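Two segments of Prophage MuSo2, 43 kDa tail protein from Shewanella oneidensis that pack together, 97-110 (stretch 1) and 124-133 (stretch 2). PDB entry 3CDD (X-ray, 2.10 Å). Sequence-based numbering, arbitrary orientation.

Stretch 1 (97-110) DKTADLVDCSIDYP
Stretch 2 (124-133) DIVCKPFGIK

The two stretches belong to one chain and bury 593 Å² between them, both sides summed. Stretch 1 opens with a type I turn from Asp 97 to Ala 100, closed by Ala 100 N to Asp 97 O at 3.0 Å, and continues as a short helix through Asp 104. Cys 105 (phi/psi -105/161) leaves helical geometry, and the chain runs on extended to Tyr 109. Stretch 2 enters in a helix, passes through a 3-10 segment at 128-130, turns at Gly 131 (57/44) and becomes extended at Ile 132 (-115/124). The stretches run in opposite senses: CA atoms lie 7.3 Å apart for Lys 98 and Ile 132, 7.2 Å for Asp 101 and Phe 130, 7.3 Å for Leu 102 and Cys 127, and 6.5 Å for Ile 107 and Val 126.

Apolar packing dominates. Phe 130 (chi1 m, chi2 97°) gives up the largest area, 101 Å², and points toward stretch 1. Its CD2 lies 3.5 Å from Asp 101 CB and its CD1 3.8 Å from Leu 102 CD2. Cys 105 (m) meets the ring edge, with CB 3.7 Å from Phe 130 CE2 and SG 5.3 Å from the ring centroid, 77° off the normal. Leu 102 (m, t) starts sideways, but its end reaches inward: CD1 is 3.8 Å from Cys 127 SG, and CG is 3.7 Å from CD1 of Ile 132 (m, t). Farther along, Ile 107 CG2 packs against Val 126 CG1 at 3.8 Å, with both residues chi1 m. Tyr 109 (chi1 t, chi2 70°) places CD1 3.5 Å from CG2 of Ile 125 (m, t).

One direct hydrogen bond crosses the contact. Lys 98 (m, t, p, t) extends its amine so that NZ donates to Gly 131 O at 2.8 Å, while its CE lies 3.9 Å from Ile 132 CG1; the aliphatic chain thus packs as the charged end satisfies a backbone carbonyl. The positive phi of Gly 131 favours glycine.

Water extends the polar contact. One molecule accepts from Lys 133 N at 3.1 Å and weakly from Lys 98 NZ at 3.3 Å. A second lies 2.8 Å from Asp 101 OD2 and 3.1 Å from Phe 130 O.

Within stretch 1, Asp 97 OD1 caps the turn, accepting from Thr 99 N at 2.9 Å and from Thr 99 OG1 (chi1 p) at 2.5 Å.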

# COMPACT_ATOMS: atom_id res chain seq x y z
N ASP A 97 24.42 1.75 -0.97
CA ASP A 97 25.77 2.25 -0.76
C ASP A 97 26.02 2.57 0.73
O ASP A 97 25.08 2.54 1.52
CB ASP A 97 26.12 3.37 -1.79
CG ASP A 97 25.84 4.78 -1.29
OD1 ASP A 97 25.44 5.01 -0.11
OD2 ASP A 97 26.07 5.69 -2.12
N LYS A 98 27.27 2.84 1.10
CA LYS A 98 27.67 3.06 2.51
C LYS A 98 26.81 4.04 3.30
O LYS A 98 26.60 3.86 4.50
CB LYS A 98 29.14 3.53 2.58
CG LYS A 98 30.17 2.46 2.29
CD LYS A 98 31.59 3.04 2.26
CE LYS A 98 31.94 3.64 3.60
NZ LYS A 98 33.42 3.81 3.79
N THR A 99 26.32 5.09 2.62
CA THR A 99 25.53 6.13 3.30
C THR A 99 24.22 5.60 3.89
O THR A 99 23.55 6.30 4.64
CB THR A 99 25.25 7.35 2.39
OG1 THR A 99 24.52 6.94 1.23
CG2 THR A 99 26.56 8.05 1.98
N ALA A 100 23.89 4.34 3.59
CA ALA A 100 22.68 3.74 4.16
C ALA A 100 22.76 3.66 5.68
O ALA A 100 21.74 3.76 6.36
CB ALA A 100 22.43 2.37 3.56
N ASP A 101 23.97 3.49 6.23
CA ASP A 101 24.15 3.52 7.68
C ASP A 101 23.70 4.86 8.27
O ASP A 101 23.17 4.91 9.38
CB ASP A 101 25.61 3.24 8.07
CG ASP A 101 25.97 1.76 7.96
OD1 ASP A 101 25.04 0.91 7.88
OD2 ASP A 101 27.18 1.44 7.94
N LEU A 102 23.90 5.94 7.50
CA LEU A 102 23.50 7.29 7.91
C LEU A 102 21.98 7.43 7.92
O LEU A 102 21.45 8.29 8.62
CB LEU A 102 24.09 8.35 6.99
CG LEU A 102 25.61 8.42 6.81
CD1 LEU A 102 25.96 9.52 5.80
CD2 LEU A 102 26.35 8.65 8.11
N VAL A 103 21.30 6.61 7.13
CA VAL A 103 19.86 6.66 7.02
C VAL A 103 19.21 5.78 8.09
O VAL A 103 18.14 6.12 8.61
CB VAL A 103 19.40 6.13 5.62
CG1 VAL A 103 17.86 5.92 5.57
CG2 VAL A 103 19.92 7.03 4.48
N ASP A 104 19.84 4.63 8.37
CA ASP A 104 19.28 3.62 9.30
C ASP A 104 19.52 3.91 10.77
O ASP A 104 18.66 3.61 11.61
CB ASP A 104 19.90 2.24 9.03
CG ASP A 104 19.47 1.64 7.73
OD1 ASP A 104 18.52 2.16 7.07
OD2 ASP A 104 20.13 0.64 7.36
N CYS A 105 20.68 4.49 11.08
CA CYS A 105 21.20 4.47 12.47
C CYS A 105 21.06 5.80 13.20
O CYS A 105 20.90 6.84 12.57
CB CYS A 105 22.66 4.02 12.45
SG CYS A 105 22.95 2.38 11.72
N SER A 106 21.13 5.74 14.54
CA SER A 106 21.00 6.93 15.39
C SER A 106 22.33 7.65 15.49
O SER A 106 23.39 7.04 15.30
CB SER A 106 20.54 6.55 16.80
OG SER A 106 19.34 5.79 16.77
N ILE A 107 22.27 8.95 15.75
CA ILE A 107 23.45 9.74 16.08
C ILE A 107 23.77 9.52 17.55
O ILE A 107 22.92 9.75 18.42
CB ILE A 107 23.22 11.26 15.90
CG1 ILE A 107 22.73 11.57 14.48
CG2 ILE A 107 24.50 12.05 16.24
CD1 ILE A 107 21.85 12.83 14.37
N ASP A 108 24.99 9.07 17.82
CA ASP A 108 25.49 9.01 19.19
C ASP A 108 26.57 10.07 19.41
O ASP A 108 27.76 9.77 19.48
CB ASP A 108 26.01 7.61 19.53
CG ASP A 108 26.30 7.45 21.02
OD1 ASP A 108 26.53 8.46 21.73
OD2 ASP A 108 26.30 6.28 21.49
N TYR A 109 26.13 11.32 19.53
CA TYR A 109 27.01 12.43 19.88
C TYR A 109 26.58 12.91 21.27
O TYR A 109 25.66 13.71 21.40
CB TYR A 109 26.94 13.54 18.82
CG TYR A 109 27.95 14.65 19.00
CD1 TYR A 109 29.32 14.44 18.79
CD2 TYR A 109 27.54 15.94 19.39
CE1 TYR A 109 30.25 15.47 18.98
CE2 TYR A 109 28.45 16.97 19.56
CZ TYR A 109 29.81 16.73 19.36
OH TYR A 109 30.71 17.76 19.54
N PRO A 110 27.24 12.38 22.33
CA PRO A 110 26.79 12.48 23.71
C PRO A 110 26.48 13.89 24.24
O PRO A 110 25.54 14.04 25.03
CB PRO A 110 27.94 11.84 24.51
CG PRO A 110 29.08 11.72 23.55
CD PRO A 110 28.49 11.59 22.22
N ASP A 124 31.07 16.05 9.14
CA ASP A 124 32.33 15.39 9.52
C ASP A 124 32.19 14.61 10.83
O ASP A 124 32.63 13.46 10.94
CB ASP A 124 33.49 16.41 9.65
CG ASP A 124 34.01 16.92 8.29
OD1 ASP A 124 33.67 16.36 7.23
OD2 ASP A 124 34.79 17.90 8.28
N ILE A 125 31.55 15.25 11.82
CA ILE A 125 31.32 14.64 13.14
C ILE A 125 30.43 13.38 13.10
O ILE A 125 30.86 12.30 13.51
CB ILE A 125 30.74 15.65 14.18
CG1 ILE A 125 31.80 16.71 14.54
CG2 ILE A 125 30.30 14.91 15.46
CD1 ILE A 125 31.26 17.99 15.18
N VAL A 126 29.20 13.52 12.60
CA VAL A 126 28.25 12.40 12.63
C VAL A 126 28.60 11.23 11.70
O VAL A 126 28.16 10.12 11.94
CB VAL A 126 26.77 12.87 12.43
CG1 VAL A 126 26.38 13.91 13.52
CG2 VAL A 126 26.54 13.42 11.01
N CYS A 127 29.43 11.50 10.68
CA CYS A 127 29.80 10.52 9.64
C CYS A 127 31.00 9.66 10.03
O CYS A 127 31.11 8.51 9.58
CB CYS A 127 30.13 11.24 8.33
SG CYS A 127 28.69 11.65 7.33
N LYS A 128 31.88 10.24 10.85
CA LYS A 128 33.16 9.64 11.20
C LYS A 128 33.08 8.23 11.82
O LYS A 128 33.79 7.35 11.35
CB LYS A 128 33.97 10.60 12.11
CG LYS A 128 35.32 10.05 12.57
CD LYS A 128 36.30 11.19 12.80
CE LYS A 128 37.69 10.67 13.05
NZ LYS A 128 38.02 10.70 14.51
N PRO A 129 32.23 8.01 12.85
CA PRO A 129 32.21 6.65 13.44
C PRO A 129 31.69 5.58 12.46
O PRO A 129 31.88 4.38 12.70
CB PRO A 129 31.26 6.79 14.64
CG PRO A 129 30.41 7.95 14.32
CD PRO A 129 31.26 8.90 13.53
N PHE A 130 31.04 6.02 11.38
CA PHE A 130 30.61 5.12 10.31
C PHE A 130 31.70 4.94 9.24
O PHE A 130 31.52 4.17 8.28
CB PHE A 130 29.34 5.63 9.66
CG PHE A 130 28.14 5.73 10.59
CD1 PHE A 130 27.81 6.96 11.19
CD2 PHE A 130 27.32 4.64 10.81
CE1 PHE A 130 26.67 7.06 12.02
CE2 PHE A 130 26.20 4.74 11.65
CZ PHE A 130 25.87 5.96 12.26
N GLY A 131 32.83 5.63 9.42
CA GLY A 131 33.93 5.61 8.44
C GLY A 131 33.48 6.05 7.06
O GLY A 131 33.80 5.40 6.05
N ILE A 132 32.70 7.13 7.02
CA ILE A 132 32.19 7.70 5.79
C ILE A 132 32.82 9.09 5.63
O ILE A 132 32.73 9.93 6.54
CB ILE A 132 30.62 7.78 5.82
CG1 ILE A 132 30.00 6.39 5.63
CG2 ILE A 132 30.08 8.74 4.75
CD1 ILE A 132 28.57 6.26 6.12
N LYS A 133 33.48 9.30 4.49
CA LYS A 133 34.05 10.61 4.16
C LYS A 133 32.99 11.59 3.67
O LYS A 133 31.99 11.17 3.06
CB LYS A 133 35.16 10.50 3.11
CG LYS A 133 36.47 9.95 3.62
CD LYS A 133 37.64 10.74 3.02
CE LYS A 133 38.95 9.98 3.11
NZ LYS A 133 39.02 8.93 2.06
O HOH W 1 32.98 6.90 2.60
O HOH W 2 29.37 2.61 6.68